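Local coordinates for penicillin-binding protein activator LpoA (PDB 6DR3) that stimulates the transpeptidase activity of penicillin-binding protein 1A, and so regulates peptidoglycan synthesis from the outer membrane, at residues 72-77 with 106-111; 91-96 with 110-115. All blocks are in the same frame, centred on the assembly; numbering follows the deposited sequence.

Interaction 1. Residues 72-77 with 106-111; sequences KTLLAV and QARYWQ
Arg108 reaches across from helix 103-117, lays its guanidinium against Leu74 of helix 66-82 and touches Leu75 with NH2. Followed outward, its CB already lies 4.0 Å from Leu74 CD2. CG sits beside the backbone N and anti to the carbonyl carbon (chi1 -71°), and the chain then turns at the CG-CD bond (chi3 57°), which swings the flat end round Leu74. From there NE is 3.9 Å from Leu74 CD2, and CZ, at 3.6 Å from the same methyl, is the closest atom of this pair. The methyl stands over the centre of one guanidinium face, so the contact is apolar carbon on a flat cation and no hydrogen bond crosses between the segments. At the tip, NH1 is 4.0 Å from Leu74 CD2, while NH2 passes 3.8 Å from Leu74 CG and meets Leu75 CD2 at 3.4 Å, this second leucine approaching at a slant.

The guanidinium nitrogens find charged partners next to 72-77: NH2 forms a salt bridge with Glu71 and NE another with Glu78. These carboxylates, which flank 72-77 in sequence, would help to hold the plane that Leu74 covers, and would probably offset the nearness of Arg42 to NH1. The other branch of Leu74 takes a different target: CD1 rests 4.2 Å from the backbone N of Tyr109, close to where the backbones come nearest.

The segment axes run the same way, 26° apart, with a closest approach of 10.4 Å. That wide spacing is bridged by the long Arg108 and by Leu74, in an all-helical array consistent with the TPR-like motifs of this amino-terminal domain. Leu75 packs on Leu38 and Ile41 of helix 30-47, Tyr109 touches Leu93 of helix 86-93, and Trp110 packs on helix 123-132.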
# COMPACT_ATOMS: atom_id res chain seq x y z
N LYS A 72 3.58 6.95 -15.90
CA LYS A 72 3.09 5.97 -16.86
C LYS A 72 3.53 4.56 -16.47
O LYS A 72 2.73 3.62 -16.50
CB LYS A 72 3.58 6.31 -18.27
CG LYS A 72 3.10 5.32 -19.33
CD LYS A 72 3.69 5.60 -20.71
CE LYS A 72 3.27 4.52 -21.70
NZ LYS A 72 3.90 4.69 -23.03
N THR A 73 4.80 4.40 -16.10
CA THR A 73 5.29 3.08 -15.73
C THR A 73 4.54 2.53 -14.53
O THR A 73 4.27 1.33 -14.45
CB THR A 73 6.79 3.13 -15.43
OG1 THR A 73 7.04 4.01 -14.33
CG2 THR A 73 7.57 3.61 -16.66
N LEU A 74 4.18 3.40 -13.58
CA LEU A 74 3.43 2.95 -12.41
C LEU A 74 2.01 2.56 -12.80
O LEU A 74 1.48 1.55 -12.31
CB LEU A 74 3.43 4.03 -11.34
CG LEU A 74 2.76 3.69 -10.00
CD1 LEU A 74 3.30 2.39 -9.42
CD2 LEU A 74 2.96 4.84 -9.02
N LEU A 75 1.37 3.34 -13.67
CA LEU A 75 0.04 2.97 -14.16
C LEU A 75 0.08 1.64 -14.90
O LEU A 75 -0.90 0.89 -14.87
CB LEU A 75 -0.50 4.07 -15.07
CG LEU A 75 -0.79 5.42 -14.43
CD1 LEU A 75 -1.06 6.47 -15.50
CD2 LEU A 75 -1.96 5.33 -13.46
N ALA A 76 1.19 1.33 -15.57
CA ALA A 76 1.31 0.06 -16.27
C ALA A 76 1.20 -1.11 -15.30
O ALA A 76 0.59 -2.14 -15.62
CB ALA A 76 2.64 -0.00 -17.03
N VAL A 77 1.78 -0.98 -14.11
CA VAL A 77 1.69 -2.03 -13.10
C VAL A 77 0.25 -2.19 -12.63
O VAL A 77 -0.29 -3.30 -12.56
CB VAL A 77 2.63 -1.75 -11.93
CG1 VAL A 77 2.47 -2.80 -10.83
CG2 VAL A 77 4.08 -1.69 -12.40
N GLN A 106 5.18 6.17 -4.15
CA GLN A 106 5.73 5.10 -3.33
C GLN A 106 4.63 4.31 -2.64
O GLN A 106 4.67 3.08 -2.57
CB GLN A 106 6.71 5.67 -2.31
CG GLN A 106 7.98 6.23 -2.92
CD GLN A 106 8.90 6.84 -1.88
OE1 GLN A 106 8.79 6.56 -0.69
NE2 GLN A 106 9.82 7.68 -2.34
N ALA A 107 3.62 5.01 -2.11
CA ALA A 107 2.50 4.32 -1.47
C ALA A 107 1.80 3.40 -2.46
O ALA A 107 1.40 2.29 -2.11
CB ALA A 107 1.52 5.34 -0.89
N ARG A 108 1.63 3.86 -3.71
CA ARG A 108 1.02 3.02 -4.73
C ARG A 108 1.96 1.91 -5.18
O ARG A 108 1.50 0.81 -5.51
CB ARG A 108 0.59 3.87 -5.92
CG ARG A 108 -0.60 4.77 -5.64
CD ARG A 108 -0.69 5.88 -6.67
NE ARG A 108 -0.76 5.37 -8.04
CZ ARG A 108 -0.47 6.08 -9.12
NH1 ARG A 108 -0.09 7.35 -9.01
NH2 ARG A 108 -0.57 5.53 -10.33
N TYR A 109 3.26 2.19 -5.23
CA TYR A 109 4.23 1.14 -5.52
C TYR A 109 4.11 -0.01 -4.53
O TYR A 109 4.03 -1.18 -4.93
CB TYR A 109 5.65 1.72 -5.50
CG TYR A 109 6.74 0.67 -5.44
CD1 TYR A 109 7.26 0.11 -6.59
CD2 TYR A 109 7.25 0.25 -4.21
CE1 TYR A 109 8.26 -0.84 -6.53
CE2 TYR A 109 8.24 -0.71 -4.14
CZ TYR A 109 8.74 -1.25 -5.31
OH TYR A 109 9.74 -2.20 -5.24
N TRP A 110 4.08 0.30 -3.24
CA TRP A 110 3.96 -0.75 -2.23
C TRP A 110 2.58 -1.39 -2.26
O TRP A 110 2.46 -2.60 -2.00
CB TRP A 110 4.27 -0.18 -0.85
CG TRP A 110 5.70 0.21 -0.69
CD1 TRP A 110 6.20 1.47 -0.57
CD2 TRP A 110 6.83 -0.67 -0.66
NE1 TRP A 110 7.57 1.43 -0.46
CE2 TRP A 110 7.98 0.13 -0.51
CE3 TRP A 110 6.98 -2.06 -0.74
CZ2 TRP A 110 9.26 -0.41 -0.43
CZ3 TRP A 110 8.26 -2.60 -0.66
CH2 TRP A 110 9.38 -1.77 -0.51
N GLN A 111 1.53 -0.63 -2.56
CA GLN A 111 0.22 -1.24 -2.71
C GLN A 111 0.22 -2.26 -3.84
O GLN A 111 -0.42 -3.32 -3.74
CB GLN A 111 -0.85 -0.18 -2.95
CG GLN A 111 -2.27 -0.71 -2.90
CD GLN A 111 -2.65 -1.21 -1.51
OE1 GLN A 111 -2.40 -0.54 -0.51
NE2 GLN A 111 -3.26 -2.39 -1.45

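Interaction 2. Residues 91-96 with 110-115; sequences NLLAKI and WQAKID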
# COMPACT_ATOMS: atom_id res chain seq x y z
N ASN A 91 7.04 -8.51 -13.00
CA ASN A 91 8.16 -8.19 -13.87
C ASN A 91 8.38 -6.69 -13.98
O ASN A 91 9.52 -6.21 -13.95
CB ASN A 91 7.93 -8.79 -15.26
CG ASN A 91 7.91 -10.31 -15.24
OD1 ASN A 91 8.51 -10.94 -14.37
ND2 ASN A 91 7.22 -10.90 -16.21
N LEU A 92 7.29 -5.92 -14.09
CA LEU A 92 7.43 -4.47 -14.19
C LEU A 92 7.86 -3.87 -12.85
O LEU A 92 8.71 -2.97 -12.82
CB LEU A 92 6.11 -3.85 -14.65
CG LEU A 92 5.62 -4.23 -16.04
CD1 LEU A 92 4.29 -3.55 -16.34
CD2 LEU A 92 6.64 -3.87 -17.11
N LEU A 93 7.29 -4.35 -11.75
CA LEU A 93 7.67 -3.84 -10.43
C LEU A 93 9.16 -4.01 -10.18
O LEU A 93 9.81 -3.13 -9.60
CB LEU A 93 6.86 -4.54 -9.34
CG LEU A 93 5.44 -4.02 -9.10
CD1 LEU A 93 4.64 -5.01 -8.27
CD2 LEU A 93 5.48 -2.66 -8.43
N ALA A 94 9.72 -5.14 -10.61
CA ALA A 94 11.14 -5.41 -10.36
C ALA A 94 12.04 -4.41 -11.07
O ALA A 94 13.21 -4.26 -10.69
CB ALA A 94 11.49 -6.83 -10.80
N LYS A 95 11.54 -3.73 -12.10
CA LYS A 95 12.32 -2.77 -12.86
C LYS A 95 12.16 -1.34 -12.36
O LYS A 95 12.65 -0.41 -13.01
CB LYS A 95 11.92 -2.83 -14.34
CG LYS A 95 12.19 -4.17 -15.00
CD LYS A 95 11.23 -4.42 -16.15
CE LYS A 95 11.58 -5.69 -16.91
NZ LYS A 95 10.65 -5.92 -18.04
N ILE A 96 11.50 -1.14 -11.22
CA ILE A 96 11.24 0.19 -10.68
C ILE A 96 12.05 0.38 -9.41
O ILE A 96 12.12 -0.51 -8.56
CB ILE A 96 9.73 0.39 -10.40
CG1 ILE A 96 8.94 0.28 -11.70
CG2 ILE A 96 9.49 1.74 -9.73
CD1 ILE A 96 7.43 0.30 -11.52
N TRP A 110 4.08 0.30 -3.24
CA TRP A 110 3.96 -0.75 -2.23
C TRP A 110 2.58 -1.39 -2.26
O TRP A 110 2.46 -2.60 -2.00
CB TRP A 110 4.27 -0.18 -0.85
CG TRP A 110 5.70 0.21 -0.69
CD1 TRP A 110 6.20 1.47 -0.57
CD2 TRP A 110 6.83 -0.67 -0.66
NE1 TRP A 110 7.57 1.43 -0.46
CE2 TRP A 110 7.98 0.13 -0.51
CE3 TRP A 110 6.98 -2.06 -0.74
CZ2 TRP A 110 9.26 -0.41 -0.43
CZ3 TRP A 110 8.26 -2.60 -0.66
CH2 TRP A 110 9.38 -1.77 -0.51
N GLN A 111 1.53 -0.63 -2.56
CA GLN A 111 0.22 -1.24 -2.71
C GLN A 111 0.22 -2.26 -3.84
O GLN A 111 -0.42 -3.32 -3.74
CB GLN A 111 -0.85 -0.18 -2.95
CG GLN A 111 -2.27 -0.71 -2.90
CD GLN A 111 -2.65 -1.21 -1.51
OE1 GLN A 111 -2.40 -0.54 -0.51
NE2 GLN A 111 -3.26 -2.39 -1.45
N ALA A 112 0.94 -1.97 -4.93
CA ALA A 112 1.05 -2.93 -6.01
C ALA A 112 1.76 -4.20 -5.55
O ALA A 112 1.38 -5.31 -5.93
CB ALA A 112 1.80 -2.31 -7.19
N LYS A 113 2.79 -4.06 -4.72
CA LYS A 113 3.46 -5.23 -4.17
C LYS A 113 2.55 -5.99 -3.22
O LYS A 113 2.53 -7.22 -3.22
CB LYS A 113 4.76 -4.83 -3.47
CG LYS A 113 5.74 -4.09 -4.37
CD LYS A 113 7.18 -4.32 -3.94
CE LYS A 113 7.68 -5.69 -4.39
NZ LYS A 113 9.12 -5.89 -4.08
N ILE A 114 1.79 -5.26 -2.40
CA ILE A 114 0.81 -5.91 -1.52
C ILE A 114 -0.22 -6.67 -2.35
O ILE A 114 -0.51 -7.84 -2.09
CB ILE A 114 0.15 -4.87 -0.60
CG1 ILE A 114 1.18 -4.28 0.36
CG2 ILE A 114 -1.01 -5.49 0.19
CD1 ILE A 114 0.73 -3.01 1.04
N ASP A 115 -0.78 -6.00 -3.36
CA ASP A 115 -1.76 -6.66 -4.22
C ASP A 115 -1.17 -7.88 -4.91
O ASP A 115 -1.88 -8.87 -5.13
CB ASP A 115 -2.30 -5.67 -5.26
CG ASP A 115 -3.06 -4.51 -4.63
OD1 ASP A 115 -3.34 -4.57 -3.41
OD2 ASP A 115 -3.37 -3.54 -5.35
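With chi1 at -81° and chi2 at 166°, Leu93 holds CG beside its own backbone N and extends its two methyls to Ala112 and Lys113. CD2 meets Ala112 CB at 3.9 Å. The second methyl, CD1, lies 4.1 Å from that same Ala112 CB and 4.0 Å from Ala112 O; both branches thus face Ala112 CB, and CD1 alone also reaches its carbonyl. Lys113 contributes aliphatic carbon: its CG, 4.2 Å from Leu93 CD1, is the side-chain carbon nearest the leucine, and beyond it the chain turns at the CG-CD bond (chi3 77°).

The backbones are nearest at Leu93 and Lys113, whose CA atoms are 7.7 Å apart, a spacing consistent with the small side chain of Ala112. This is helix-to-helix packing within the TPR-like domain. Leu93 also opens a type I beta turn that runs to Ile96; the bond from Ile96 N to Leu93 O, 3.1 Å long, closes that turn, and Lys95 N bonds to Leu92 O at 3.0 Å. On the other helix, Ala112 also touches Leu81 of helix 66-82.

Interactions 1 and 2 have centres 7 Å apart and share helix 103-117, whose residues Trp110 and Gln111 lie in both segments without touching either opposite segment. Helices 66-82 and 86-93 follow each other in the chain and then meet successive parts of that third helix: 72-77 lies by its earlier turns, 91-96 by later ones. The two contacts are continuous, since Val77 CG1 is 3.6 Å from Leu93 CG and 3.7 Å from Ala112 CB, and Tyr109 CD1 is 3.8 Å from Leu93 CD2. This apolar seam, with the Arg108 guanidinium to one end, links three consecutive helices of the amino-terminal domain of LpoA, as in TPR-like arrays.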